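PDB 5KZT: Peptide/nickel transport system substrate-binding protein from Listeria monocytogenes serotype 1/2a, which binds short peptides and probably hands them to a membrane transporter that carries them into the cell. Local coordinates for residues N40-T45 with K205-V209; Y506-Q511 with E523-K528; A28-K32 with R103-T109. The contacts are given in a common frame with arbitrary orientation. Residues are numbered along the deposited sequence.

Overall arrangement
All three contacts lie in one lobe of a type II periplasmic-binding-protein fold, the family architecture in which the ligand, here a peptide, is held between two lobes. Contact 1 sets helix 36-45 against the sheet containing strand 205-210. Contact 3 ties the loop leading into that helix to the end of helix 94-105; the centres of contacts 1 and 3 are about 20 Å apart, and the two touch where V42 CG1 lies 3.4 Å from A28 O. Contact 2, a two-stranded ladder near the C-terminus, is centred about 17 Å from contact 1, with nearest atoms about 7 Å apart. Contacts 2 and 3 are farthest separated, at about 34 Å between centres and about 17 Å between nearest atoms.

Contact 1. Residues N40-T45 with K205-V209; sequences NVVNQT and KWTYV
Strand 205-209 is extended and runs beneath the last turns of helix 36-45, here residues 40-45. The short axes approach to 10.0 Å at a 25° angle, nearly parallel, so side chains must bridge the gap. W206 (chi1 p) points toward the helix, its NE1 4.2 Å from V41 CG2. This is helix-on-sheet packing: strand 205-210 lies between 224-229 and 194-197 in a mixed four-stranded sheet, and L196 of the neighbouring strand also touches V41, W206 and Y208. T207, next in the strand, is out of reach of the helix; its OG1 hydrogen-bonds D198. Y208 (chi1 m) points toward the helix and supplies about half of the buried area, 99 of 203 Å², with its CA 7.8 Å from T45 CA. Its OH reaches 3.1 Å from V41 CA and 3.2 Å from V41 CG2; its CE1 sits 3.6 Å from Q44 CB and 3.9 Å from T45 CG2, the threonine methyl lying at the ring edge. Q44 curls back (m, m), so that its NE2 donates to N40 O (2.9 Å) as well as to Y519 O.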
ATOM      1  N   ASN A  40       0.098   8.187   1.930  1.00 14.57           N
ATOM      2  CA  ASN A  40       1.181   9.183   1.849  1.00 14.94           C
ATOM      3  C   ASN A  40       0.684  10.573   2.254  1.00 14.88           C
ATOM      4  O   ASN A  40       1.376  11.260   2.985  1.00 15.42           O
ATOM      5  CB  ASN A  40       1.770   9.222   0.452  1.00 15.08           C
ATOM      6  CG  ASN A  40       3.026  10.075   0.373  1.00 15.79           C
ATOM      7  OD1 ASN A  40       4.032   9.786   1.026  1.00 15.81           O
ATOM      8  ND2 ASN A  40       2.960  11.145  -0.407  1.00 16.08           N
ATOM      9  N   VAL A  41      -0.521  10.959   1.832  1.00 14.74           N
ATOM     10  CA  VAL A  41      -1.120  12.249   2.272  1.00 15.02           C
ATOM     11  C   VAL A  41      -1.248  12.321   3.800  1.00 15.13           C
ATOM     12  O   VAL A  41      -0.706  13.235   4.433  1.00 15.36           O
ATOM     13  CB  VAL A  41      -2.500  12.515   1.616  1.00 15.29           C
ATOM     14  CG1 VAL A  41      -3.197  13.736   2.224  1.00 15.61           C
ATOM     15  CG2 VAL A  41      -2.342  12.722   0.121  1.00 15.55           C
ATOM     16  N   VAL A  42      -1.944  11.358   4.397  1.00 15.11           N
ATOM     17  CA  VAL A  42      -2.148  11.398   5.840  1.00 15.30           C
ATOM     18  C   VAL A  42      -0.838  11.272   6.634  1.00 15.02           C
ATOM     19  O   VAL A  42      -0.754  11.760   7.772  1.00 15.36           O
ATOM     20  CB  VAL A  42      -3.204  10.392   6.364  1.00 15.44           C
ATOM     21  CG1 VAL A  42      -4.548  10.645   5.712  1.00 16.02           C
ATOM     22  CG2 VAL A  42      -2.760   8.963   6.187  1.00 15.22           C
ATOM     23  N   ASN A  43       0.194  10.653   6.058  1.00 14.72           N
ATOM     24  CA  ASN A  43       1.500  10.640   6.729  1.00 14.94           C
ATOM     25  C   ASN A  43       2.158  12.018   6.908  1.00 15.45           C
ATOM     26  O   ASN A  43       2.978  12.202   7.815  1.00 16.03           O
ATOM     27  CB  ASN A  43       2.488   9.721   6.034  1.00 15.00           C
ATOM     28  CG  ASN A  43       3.654   9.363   6.930  1.00 15.57           C
ATOM     29  OD1 ASN A  43       3.456   8.912   8.063  1.00 15.79           O
ATOM     30  ND2 ASN A  43       4.878   9.583   6.454  1.00 16.28           N
ATOM     31  N   GLN A  44       1.807  12.976   6.060  1.00 15.19           N
ATOM     32  CA  GLN A  44       2.338  14.339   6.179  1.00 15.74           C
ATOM     33  C   GLN A  44       1.529  15.204   7.143  1.00 16.49           C
ATOM     34  O   GLN A  44       2.064  16.149   7.743  1.00 16.63           O
ATOM     35  CB  GLN A  44       2.359  15.041   4.825  1.00 15.64           C
ATOM     36  CG  GLN A  44       2.791  14.188   3.643  1.00 15.20           C
ATOM     37  CD  GLN A  44       4.072  13.405   3.872  1.00 15.02           C
ATOM     38  OE1 GLN A  44       5.017  13.887   4.495  1.00 15.49           O
ATOM     39  NE2 GLN A  44       4.125  12.201   3.333  1.00 14.66           N
ATOM     40  N   THR A  45       0.232  14.906   7.227  1.00 16.59           N
ATOM     41  CA  THR A  45      -0.743  15.759   7.910  1.00 17.31           C
ATOM     42  C   THR A  45      -1.112  15.254   9.299  1.00 17.37           C
ATOM     43  O   THR A  45      -1.704  15.980  10.095  1.00 17.46           O
ATOM     44  CB  THR A  45      -2.014  15.913   7.055  1.00 17.55           C
ATOM     45  OG1 THR A  45      -2.651  14.661   6.878  1.00 17.28           O
ATOM     46  CG2 THR A  45      -1.680  16.432   5.685  1.00 17.82           C
ATOM     47  N   LYS A 205      -5.465  18.747  -7.739  1.00 23.86           N
ATOM     48  CA  LYS A 205      -4.448  19.498  -7.032  1.00 23.77           C
ATOM     49  C   LYS A 205      -4.736  19.468  -5.543  1.00 23.23           C
ATOM     50  O   LYS A 205      -5.888  19.330  -5.113  1.00 23.82           O
ATOM     51  CB  LYS A 205      -4.401  20.941  -7.549  1.00 25.51           C
ATOM     52  CG  LYS A 205      -3.970  20.983  -8.995  1.00 26.60           C
ATOM     53  CD  LYS A 205      -3.679  22.363  -9.557  1.00 28.69           C
ATOM     54  CE  LYS A 205      -3.587  22.264 -11.073  1.00 29.46           C
ATOM     55  NZ  LYS A 205      -2.436  23.017 -11.587  1.00 30.56           N
ATOM     56  N   TRP A 206      -3.678  19.534  -4.762  1.00 21.53           N
ATOM     57  CA  TRP A 206      -3.785  19.735  -3.336  1.00 20.88           C
ATOM     58  C   TRP A 206      -2.458  20.265  -2.832  1.00 20.34           C
ATOM     59  O   TRP A 206      -1.453  20.238  -3.558  1.00 19.63           O
ATOM     60  CB  TRP A 206      -4.184  18.448  -2.601  1.00 20.13           C
ATOM     61  CG  TRP A 206      -3.324  17.254  -2.868  1.00 19.01           C
ATOM     62  CD1 TRP A 206      -2.219  16.876  -2.172  1.00 18.30           C
ATOM     63  CD2 TRP A 206      -3.516  16.251  -3.884  1.00 18.69           C
ATOM     64  NE1 TRP A 206      -1.705  15.722  -2.690  1.00 17.68           N
ATOM     65  CE2 TRP A 206      -2.481  15.310  -3.736  1.00 17.96           C
ATOM     66  CE3 TRP A 206      -4.467  16.056  -4.888  1.00 19.22           C
ATOM     67  CZ2 TRP A 206      -2.358  14.184  -4.561  1.00 17.89           C
ATOM     68  CZ3 TRP A 206      -4.355  14.937  -5.709  1.00 19.11           C
ATOM     69  CH2 TRP A 206      -3.298  14.017  -5.544  1.00 18.51           C
ATOM     70  N   THR A 207      -2.472  20.737  -1.584  1.00 20.33           N
ATOM     71  CA  THR A 207      -1.383  21.519  -1.018  1.00 20.40           C
ATOM     72  C   THR A 207      -1.104  21.115   0.424  1.00 20.05           C
ATOM     73  O   THR A 207      -2.031  20.886   1.192  1.00 19.99           O
ATOM     74  CB  THR A 207      -1.740  23.018  -1.029  1.00 21.45           C
ATOM     75  OG1 THR A 207      -2.273  23.354  -2.302  1.00 21.65           O
ATOM     76  CG2 THR A 207      -0.536  23.888  -0.755  1.00 21.81           C
ATOM     77  N   TYR A 208       0.179  21.034   0.774  1.00 19.39           N
ATOM     78  CA  TYR A 208       0.601  20.855   2.148  1.00 19.36           C
ATOM     79  C   TYR A 208       1.138  22.186   2.587  1.00 20.22           C
ATOM     80  O   TYR A 208       1.931  22.790   1.857  1.00 19.84           O
ATOM     81  CB  TYR A 208       1.706  19.808   2.250  1.00 18.66           C
ATOM     82  CG  TYR A 208       1.298  18.413   1.817  1.00 17.93           C
ATOM     83  CD1 TYR A 208       0.518  17.607   2.644  1.00 17.55           C
ATOM     84  CD2 TYR A 208       1.698  17.887   0.582  1.00 17.61           C
ATOM     85  CE1 TYR A 208       0.145  16.341   2.263  1.00 17.08           C
ATOM     86  CE2 TYR A 208       1.329  16.602   0.203  1.00 17.13           C
ATOM     87  CZ  TYR A 208       0.561  15.837   1.064  1.00 16.86           C
ATOM     88  OH  TYR A 208       0.206  14.583   0.686  1.00 17.29           O
ATOM     89  N   VAL A 209       0.721  22.657   3.760  1.00 20.68           N
ATOM     90  CA  VAL A 209       1.276  23.892   4.306  1.00 21.98           C
ATOM     91  C   VAL A 209       1.806  23.586   5.688  1.00 21.86           C
ATOM     92  O   VAL A 209       1.168  22.860   6.447  1.00 20.92           O
ATOM     93  CB  VAL A 209       0.243  25.039   4.352  1.00 23.42           C
ATOM     94  CG1 VAL A 209       0.903  26.318   4.836  1.00 24.95           C
ATOM     95  CG2 VAL A 209      -0.328  25.297   2.960  1.00 23.62           C
TER

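Contact 2. Residues Y506-Q511 with E523-K528; sequences YIKNLQ and ETYLTK
The Y506 ring (chi1 p) is covered on one face by the K528 side chain: K528 CG stands 3.8 Å from the ring centroid, 11° off the normal, a CH-pi contact, and K528 CE is 3.6 Å from Y506 CZ. The two segments form a short antiparallel two-stranded sheet, 507-508 with 525-526, their end-to-end directions 166° apart. K508 and Y525 are the hydrogen-bonded pair (CA-CA 5.4 Å), with K508 N to Y525 O at 2.9 Å and Y525 N to K508 O at 3.1 Å; I507 and L526 are the non-hydrogen-bonded pair (CA-CA 4.9 Å). T527 N to Y506 O, 2.9 Å, extends the ladder by one bond. On the I507/L526 face, I507 CG1 meets L526 CD2 at 4.1 Å, and both side chains touch L17 of strand 16-21, so this face is turned to the chain's first strand. The other face carries a second CH-pi contact: K508 CB lies 3.7 Å from the Y525 ring centroid, 19° off the normal, while K508 (m, m) runs on to a weak hydrogen bond from NZ to T527 OG1 (3.4 Å). The phenol of Y506 is held outside the pair by D246. Past the ladder the chain turns at N509, whose phi/psi of 59/40 is left-handed, and the T524 hydroxyl OG1 donates to N509 O at 2.8 Å.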
ATOM      1  N   TYR A 506      18.557  20.383  -6.069  1.00 22.44           N
ATOM      2  CA  TYR A 506      18.296  21.199  -4.887  1.00 22.46           C
ATOM      3  C   TYR A 506      17.341  20.618  -3.832  1.00 22.26           C
ATOM      4  O   TYR A 506      17.231  21.179  -2.746  1.00 22.39           O
ATOM      5  CB  TYR A 506      17.872  22.618  -5.273  1.00 22.51           C
ATOM      6  CG  TYR A 506      16.700  22.770  -6.214  1.00 22.21           C
ATOM      7  CD1 TYR A 506      15.401  22.482  -5.810  1.00 21.89           C
ATOM      8  CD2 TYR A 506      16.888  23.267  -7.502  1.00 22.33           C
ATOM      9  CE1 TYR A 506      14.326  22.672  -6.672  1.00 22.12           C
ATOM     10  CE2 TYR A 506      15.821  23.457  -8.374  1.00 22.38           C
ATOM     11  CZ  TYR A 506      14.543  23.159  -7.951  1.00 22.06           C
ATOM     12  OH  TYR A 506      13.481  23.331  -8.806  1.00 22.35           O
ATOM     13  N   ILE A 507      16.676  19.506  -4.122  1.00 21.59           N
ATOM     14  CA  ILE A 507      15.897  18.797  -3.099  1.00 21.74           C
ATOM     15  C   ILE A 507      16.856  18.011  -2.186  1.00 22.48           C
ATOM     16  O   ILE A 507      17.546  17.111  -2.655  1.00 22.59           O
ATOM     17  CB  ILE A 507      14.876  17.822  -3.723  1.00 21.03           C
ATOM     18  CG1 ILE A 507      13.865  18.560  -4.609  1.00 20.74           C
ATOM     19  CG2 ILE A 507      14.149  17.032  -2.650  1.00 21.14           C
ATOM     20  CD1 ILE A 507      12.997  17.630  -5.446  1.00 20.11           C
ATOM     21  N   LYS A 508      16.858  18.332  -0.892  1.00 22.97           N
ATOM     22  CA  LYS A 508      17.692  17.670   0.110  1.00 24.17           C
ATOM     23  C   LYS A 508      16.821  17.005   1.172  1.00 24.32           C
ATOM     24  O   LYS A 508      15.738  17.506   1.500  1.00 23.47           O
ATOM     25  CB  LYS A 508      18.597  18.700   0.792  1.00 25.68           C
ATOM     26  CG  LYS A 508      19.598  19.357  -0.138  1.00 26.44           C
ATOM     27  CD  LYS A 508      20.681  18.357  -0.524  1.00 27.27           C
ATOM     28  CE  LYS A 508      21.880  19.031  -1.160  1.00 28.26           C
ATOM     29  NZ  LYS A 508      21.576  19.436  -2.553  1.00 27.87           N
ATOM     30  N   ASN A 509      17.289  15.880   1.706  1.00 25.00           N
ATOM     31  CA  ASN A 509      16.584  15.183   2.808  1.00 25.74           C
ATOM     32  C   ASN A 509      15.134  14.756   2.472  1.00 24.80           C
ATOM     33  O   ASN A 509      14.217  14.862   3.296  1.00 24.65           O
ATOM     34  CB  ASN A 509      16.667  16.023   4.103  1.00 27.77           C
ATOM     35  CG  ASN A 509      17.542  15.372   5.153  1.00 29.89           C
ATOM     36  OD1 ASN A 509      17.265  14.266   5.570  1.00 31.08           O
ATOM     37  ND2 ASN A 509      18.625  16.035   5.549  1.00 32.12           N
ATOM     38  N   LEU A 510      14.943  14.271   1.248  1.00 24.17           N
ATOM     39  CA  LEU A 510      13.663  13.679   0.839  1.00 23.63           C
ATOM     40  C   LEU A 510      13.621  12.268   1.400  1.00 23.44           C
ATOM     41  O   LEU A 510      14.283  11.378   0.884  1.00 24.11           O
ATOM     42  CB  LEU A 510      13.523  13.670  -0.679  1.00 23.19           C
ATOM     43  CG  LEU A 510      12.215  13.107  -1.251  1.00 22.82           C
ATOM     44  CD1 LEU A 510      11.048  13.974  -0.809  1.00 23.35           C
ATOM     45  CD2 LEU A 510      12.270  12.996  -2.772  1.00 22.72           C
ATOM     46  N   GLN A 511      12.879  12.054   2.473  1.00 18.59           N
ATOM     47  CA  GLN A 511      12.906  10.742   3.114  1.00 18.25           C
ATOM     48  C   GLN A 511      11.982   9.774   2.406  1.00 17.23           C
ATOM     49  O   GLN A 511      10.772   9.971   2.410  1.00 15.98           O
ATOM     50  CB  GLN A 511      12.508  10.851   4.580  1.00 17.86           C
ATOM     51  CG  GLN A 511      12.444   9.526   5.291  1.00 18.29           C
ATOM     52  CD  GLN A 511      12.348   9.703   6.787  1.00 18.63           C
ATOM     53  OE1 GLN A 511      13.151  10.440   7.378  1.00 19.39           O
ATOM     54  NE2 GLN A 511      11.369   9.064   7.405  1.00 18.14           N
ATOM     55  N   GLU A 523      11.273  16.919   7.169  1.00 18.68           N
ATOM     56  CA  GLU A 523      12.575  17.615   7.290  1.00 19.75           C
ATOM     57  C   GLU A 523      13.247  17.832   5.945  1.00 19.01           C
ATOM     58  O   GLU A 523      14.426  18.163   5.882  1.00 19.98           O
ATOM     59  CB  GLU A 523      13.500  16.863   8.248  1.00 21.16           C
ATOM     60  CG  GLU A 523      12.908  16.685   9.643  1.00 22.41           C
ATOM     61  CD  GLU A 523      13.943  16.285  10.695  1.00 24.89           C
ATOM     62  OE1 GLU A 523      14.910  17.027  10.919  1.00 26.21           O
ATOM     63  OE2 GLU A 523      13.769  15.244  11.355  1.00 26.07           O
ATOM     64  N   THR A 524      12.495  17.649   4.866  1.00 18.02           N
ATOM     65  CA  THR A 524      12.947  17.975   3.532  1.00 18.04           C
ATOM     66  C   THR A 524      13.162  19.480   3.415  1.00 18.57           C
ATOM     67  O   THR A 524      12.454  20.276   4.037  1.00 19.09           O
ATOM     68  CB  THR A 524      11.912  17.480   2.516  1.00 17.48           C
ATOM     69  OG1 THR A 524      11.725  16.085   2.758  1.00 16.84           O
ATOM     70  CG2 THR A 524      12.340  17.714   1.068  1.00 17.74           C
ATOM     71  N   TYR A 525      14.168  19.867   2.650  1.00 19.01           N
ATOM     72  CA  TYR A 525      14.427  21.296   2.412  1.00 19.99           C
ATOM     73  C   TYR A 525      15.100  21.486   1.063  1.00 20.60           C
ATOM     74  O   TYR A 525      15.544  20.511   0.441  1.00 20.23           O
ATOM     75  CB  TYR A 525      15.281  21.900   3.570  1.00 20.88           C
ATOM     76  CG  TYR A 525      16.691  21.385   3.638  1.00 21.94           C
ATOM     77  CD1 TYR A 525      17.005  20.235   4.362  1.00 22.74           C
ATOM     78  CD2 TYR A 525      17.725  22.052   2.978  1.00 23.24           C
ATOM     79  CE1 TYR A 525      18.316  19.756   4.409  1.00 24.00           C
ATOM     80  CE2 TYR A 525      19.024  21.582   3.014  1.00 24.36           C
ATOM     81  CZ  TYR A 525      19.320  20.442   3.724  1.00 25.00           C
ATOM     82  OH  TYR A 525      20.623  19.985   3.727  1.00 26.91           O
ATOM     83  N   LEU A 526      15.191  22.745   0.634  1.00 21.55           N
ATOM     84  CA  LEU A 526      15.713  23.078  -0.679  1.00 22.73           C
ATOM     85  C   LEU A 526      16.965  23.946  -0.537  1.00 24.60           C
ATOM     86  O   LEU A 526      16.998  24.840   0.304  1.00 24.27           O
ATOM     87  CB  LEU A 526      14.665  23.824  -1.512  1.00 22.86           C
ATOM     88  CG  LEU A 526      13.274  23.210  -1.695  1.00 22.54           C
ATOM     89  CD1 LEU A 526      12.460  24.042  -2.680  1.00 23.53           C
ATOM     90  CD2 LEU A 526      13.354  21.767  -2.180  1.00 22.27           C
ATOM     91  N   THR A 527      17.981  23.649  -1.344  1.00 26.38           N
ATOM     92  CA  THR A 527      19.159  24.495  -1.493  1.00 29.46           C
ATOM     93  C   THR A 527      19.144  25.135  -2.888  1.00 32.22           C
ATOM     94  O   THR A 527      20.019  24.860  -3.708  1.00 32.86           O
ATOM     95  CB  THR A 527      20.460  23.692  -1.312  1.00 30.18           C
ATOM     96  OG1 THR A 527      20.507  22.615  -2.264  1.00 30.72           O
ATOM     97  CG2 THR A 527      20.556  23.135   0.092  1.00 29.66           C
ATOM     98  N   LYS A 528      18.108  25.932  -3.163  1.00 35.48           N
ATOM     99  CA  LYS A 528      17.944  26.588  -4.484  1.00 39.55           C
ATOM    100  C   LYS A 528      18.974  27.695  -4.629  1.00 42.45           C
ATOM    101  O   LYS A 528      19.195  28.447  -3.679  1.00 42.98           O
ATOM    102  CB  LYS A 528      16.544  27.197  -4.668  1.00 40.53           C
ATOM    103  CG  LYS A 528      15.512  26.243  -5.233  1.00 41.04           C
ATOM    104  CD  LYS A 528      14.178  26.935  -5.461  1.00 42.44           C
ATOM    105  CE  LYS A 528      13.424  26.289  -6.609  1.00 43.99           C
ATOM    106  NZ  LYS A 528      12.103  26.929  -6.847  1.00 45.48           N
TER

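Contact 3. Residues A28-K32 with R103-T109; sequences ADSTK and RAVDPNT
Loop 28-32, between strand 16-21 and helix 36-45, is fastened to the C-terminal end of helix 94-105 by a salt bridge built on an Asx turn, and packs on the turn that follows through T109. D29 (chi1 t) points toward the helix and receives R103 in a two-pronged, end-on pair: R103 NH1 donates to D29 OD1 at 2.9 Å (163°) and R103 NH2 to D29 OD2 at 2.8 Å (170°). The arginine is stretched out, chi1 to chi3 all t, which carries its guanidinium across to the carboxylate. D29 OD1 also accepts from T31 N (2.9 Å), the Asx turn, and from K32 N (3.3 Å), so OD1 accepts from the loop backbone and from R103 NH1 at once. S30 to K32 take helical phi/psi without regular helical bonding. T31 marks the closest backbone approach, its CA 5.8 Å from A104 CA; its CG2 (chi1 m) packs 3.5 Å from A104 CA and 4.2 Å from T109 CG2, while its OG1 lies 2.9 Å from R103 NH1. T109 comes within reach because the chain leaves helical geometry at D106 and turns back, the T109 OG1 donating to R103 O at 2.7 Å. K32 lies extended alongside, its NZ 4.3 Å from the like-charged R103 NH2 and its CE 3.8 Å from T109 CG2.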
ATOM      1  N   ALA A  28      -8.622   9.991   2.235  1.00 17.72           N
ATOM      2  CA  ALA A  28      -7.729  10.613   3.196  1.00 17.56           C
ATOM      3  C   ALA A  28      -8.227  10.404   4.621  1.00 17.52           C
ATOM      4  O   ALA A  28      -7.877  11.161   5.513  1.00 18.40           O
ATOM      5  CB  ALA A  28      -7.573  12.090   2.891  1.00 18.33           C
ATOM      6  N   ASP A  29      -9.032   9.370   4.828  1.00 17.01           N
ATOM      7  CA  ASP A  29      -9.483   8.982   6.160  1.00 16.92           C
ATOM      8  C   ASP A  29      -8.414   8.047   6.706  1.00 16.16           C
ATOM      9  O   ASP A  29      -8.228   6.967   6.161  1.00 15.23           O
ATOM     10  CB  ASP A  29     -10.858   8.288   6.035  1.00 17.09           C
ATOM     11  CG  ASP A  29     -11.467   7.894   7.393  1.00 17.12           C
ATOM     12  OD1 ASP A  29     -10.716   7.362   8.234  1.00 16.23           O
ATOM     13  OD2 ASP A  29     -12.699   8.089   7.600  1.00 17.43           O
ATOM     14  N   SER A  30      -7.712   8.445   7.776  1.00 16.17           N
ATOM     15  CA  SER A  30      -6.578   7.648   8.264  1.00 16.19           C
ATOM     16  C   SER A  30      -6.978   6.236   8.722  1.00 16.03           C
ATOM     17  O   SER A  30      -6.148   5.335   8.697  1.00 15.87           O
ATOM     18  CB  SER A  30      -5.787   8.356   9.368  1.00 16.46           C
ATOM     19  OG  SER A  30      -6.599   8.685  10.477  1.00 16.87           O
ATOM     20  N   THR A  31      -8.235   6.047   9.123  1.00 16.18           N
ATOM     21  CA  THR A  31      -8.712   4.717   9.470  1.00 16.49           C
ATOM     22  C   THR A  31      -8.996   3.848   8.248  1.00 16.76           C
ATOM     23  O   THR A  31      -8.663   2.666   8.237  1.00 16.43           O
ATOM     24  CB  THR A  31      -9.980   4.789  10.331  1.00 16.61           C
ATOM     25  OG1 THR A  31      -9.741   5.633  11.459  1.00 16.81           O
ATOM     26  CG2 THR A  31     -10.369   3.400  10.822  1.00 16.67           C
ATOM     27  N   LYS A  32      -9.629   4.435   7.234  1.00 17.78           N
ATOM     28  CA  LYS A  32     -10.182   3.683   6.119  1.00 18.59           C
ATOM     29  C   LYS A  32      -9.234   3.580   4.921  1.00 18.81           C
ATOM     30  O   LYS A  32      -9.343   2.619   4.147  1.00 19.54           O
ATOM     31  CB  LYS A  32     -11.520   4.280   5.675  1.00 19.79           C
ATOM     32  CG  LYS A  32     -12.603   4.251   6.731  1.00 20.86           C
ATOM     33  CD  LYS A  32     -13.909   4.787   6.169  1.00 22.73           C
ATOM     34  CE  LYS A  32     -14.953   4.847   7.249  1.00 23.98           C
ATOM     35  NZ  LYS A  32     -16.203   5.450   6.743  1.00 25.94           N
ATOM     36  N   ARG A 103     -12.510   2.735  16.566  1.00 14.78           N
ATOM     37  CA  ARG A 103     -13.097   3.020  15.251  1.00 15.14           C
ATOM     38  C   ARG A 103     -12.619   2.029  14.197  1.00 14.68           C
ATOM     39  O   ARG A 103     -13.418   1.566  13.388  1.00 14.87           O
ATOM     40  CB  ARG A 103     -12.779   4.454  14.779  1.00 15.37           C
ATOM     41  CG  ARG A 103     -13.428   4.877  13.468  1.00 15.78           C
ATOM     42  CD  ARG A 103     -13.375   6.389  13.308  1.00 16.33           C
ATOM     43  NE  ARG A 103     -14.050   6.853  12.091  1.00 16.92           N
ATOM     44  CZ  ARG A 103     -13.438   7.193  10.949  1.00 16.76           C
ATOM     45  NH1 ARG A 103     -12.110   7.139  10.817  1.00 16.54           N
ATOM     46  NH2 ARG A 103     -14.161   7.602   9.917  1.00 17.31           N
ATOM     47  N   ALA A 104     -11.316   1.740  14.197  1.00 14.19           N
ATOM     48  CA  ALA A 104     -10.717   0.823  13.230  1.00 14.08           C
ATOM     49  C   ALA A 104     -11.248  -0.597  13.315  1.00 14.35           C
ATOM     50  O   ALA A 104     -11.391  -1.236  12.273  1.00 14.40           O
ATOM     51  CB  ALA A 104      -9.194   0.805  13.348  1.00 13.69           C
ATOM     52  N   VAL A 105     -11.518  -1.097  14.521  1.00 14.36           N
ATOM     53  CA  VAL A 105     -12.018  -2.475  14.678  1.00 14.83           C
ATOM     54  C   VAL A 105     -13.546  -2.580  14.630  1.00 15.58           C
ATOM     55  O   VAL A 105     -14.105  -3.661  14.428  1.00 15.48           O
ATOM     56  CB  VAL A 105     -11.483  -3.177  15.951  1.00 14.87           C
ATOM     57  CG1 VAL A 105      -9.982  -3.395  15.841  1.00 14.52           C
ATOM     58  CG2 VAL A 105     -11.802  -2.402  17.231  1.00 15.03           C
ATOM     59  N   ASP A 106     -14.210  -1.454  14.795  1.00 16.19           N
ATOM     60  CA  ASP A 106     -15.667  -1.426  14.812  1.00 17.50           C
ATOM     61  C   ASP A 106     -16.211  -1.950  13.476  1.00 17.83           C
ATOM     62  O   ASP A 106     -15.916  -1.383  12.417  1.00 17.22           O
ATOM     63  CB  ASP A 106     -16.148   0.006  15.079  1.00 18.12           C
ATOM     64  CG  ASP A 106     -17.610   0.086  15.427  1.00 19.65           C
ATOM     65  OD1 ASP A 106     -18.397  -0.800  14.999  1.00 20.21           O
ATOM     66  OD2 ASP A 106     -17.979   1.071  16.121  1.00 20.77           O
ATOM     67  N   PRO A 107     -17.019  -3.028  13.508  1.00 18.71           N
ATOM     68  CA  PRO A 107     -17.604  -3.492  12.241  1.00 19.66           C
ATOM     69  C   PRO A 107     -18.363  -2.442  11.421  1.00 20.55           C
ATOM     70  O   PRO A 107     -18.298  -2.453  10.180  1.00 20.88           O
ATOM     71  CB  PRO A 107     -18.530  -4.624  12.676  1.00 20.22           C
ATOM     72  CG  PRO A 107     -17.891  -5.147  13.909  1.00 19.75           C
ATOM     73  CD  PRO A 107     -17.342  -3.941  14.618  1.00 19.30           C
ATOM     74  N   ASN A 108     -19.061  -1.540  12.103  1.00 21.24           N
ATOM     75  CA  ASN A 108     -19.744  -0.408  11.438  1.00 22.18           C
ATOM     76  C   ASN A 108     -18.819   0.374  10.481  1.00 21.27           C
ATOM     77  O   ASN A 108     -19.234   0.827   9.418  1.00 21.98           O
ATOM     78  CB  ASN A 108     -20.324   0.518  12.533  1.00 23.24           C
ATOM     79  CG  ASN A 108     -21.521   1.324  12.082  1.00 24.57           C
ATOM     80  OD1 ASN A 108     -21.554   2.542  12.271  1.00 26.37           O
ATOM     81  ND2 ASN A 108     -22.519   0.667  11.538  1.00 24.93           N
ATOM     82  N   THR A 109     -17.554   0.518  10.853  1.00 19.65           N
ATOM     83  CA  THR A 109     -16.600   1.237  10.041  1.00 19.08           C
ATOM     84  C   THR A 109     -16.179   0.477   8.790  1.00 18.80           C
ATOM     85  O   THR A 109     -15.862   1.096   7.782  1.00 18.72           O
ATOM     86  CB  THR A 109     -15.332   1.524  10.869  1.00 18.38           C
ATOM     87  OG1 THR A 109     -15.717   2.124  12.109  1.00 18.38           O
ATOM     88  CG2 THR A 109     -14.376   2.454  10.132  1.00 17.95           C
TER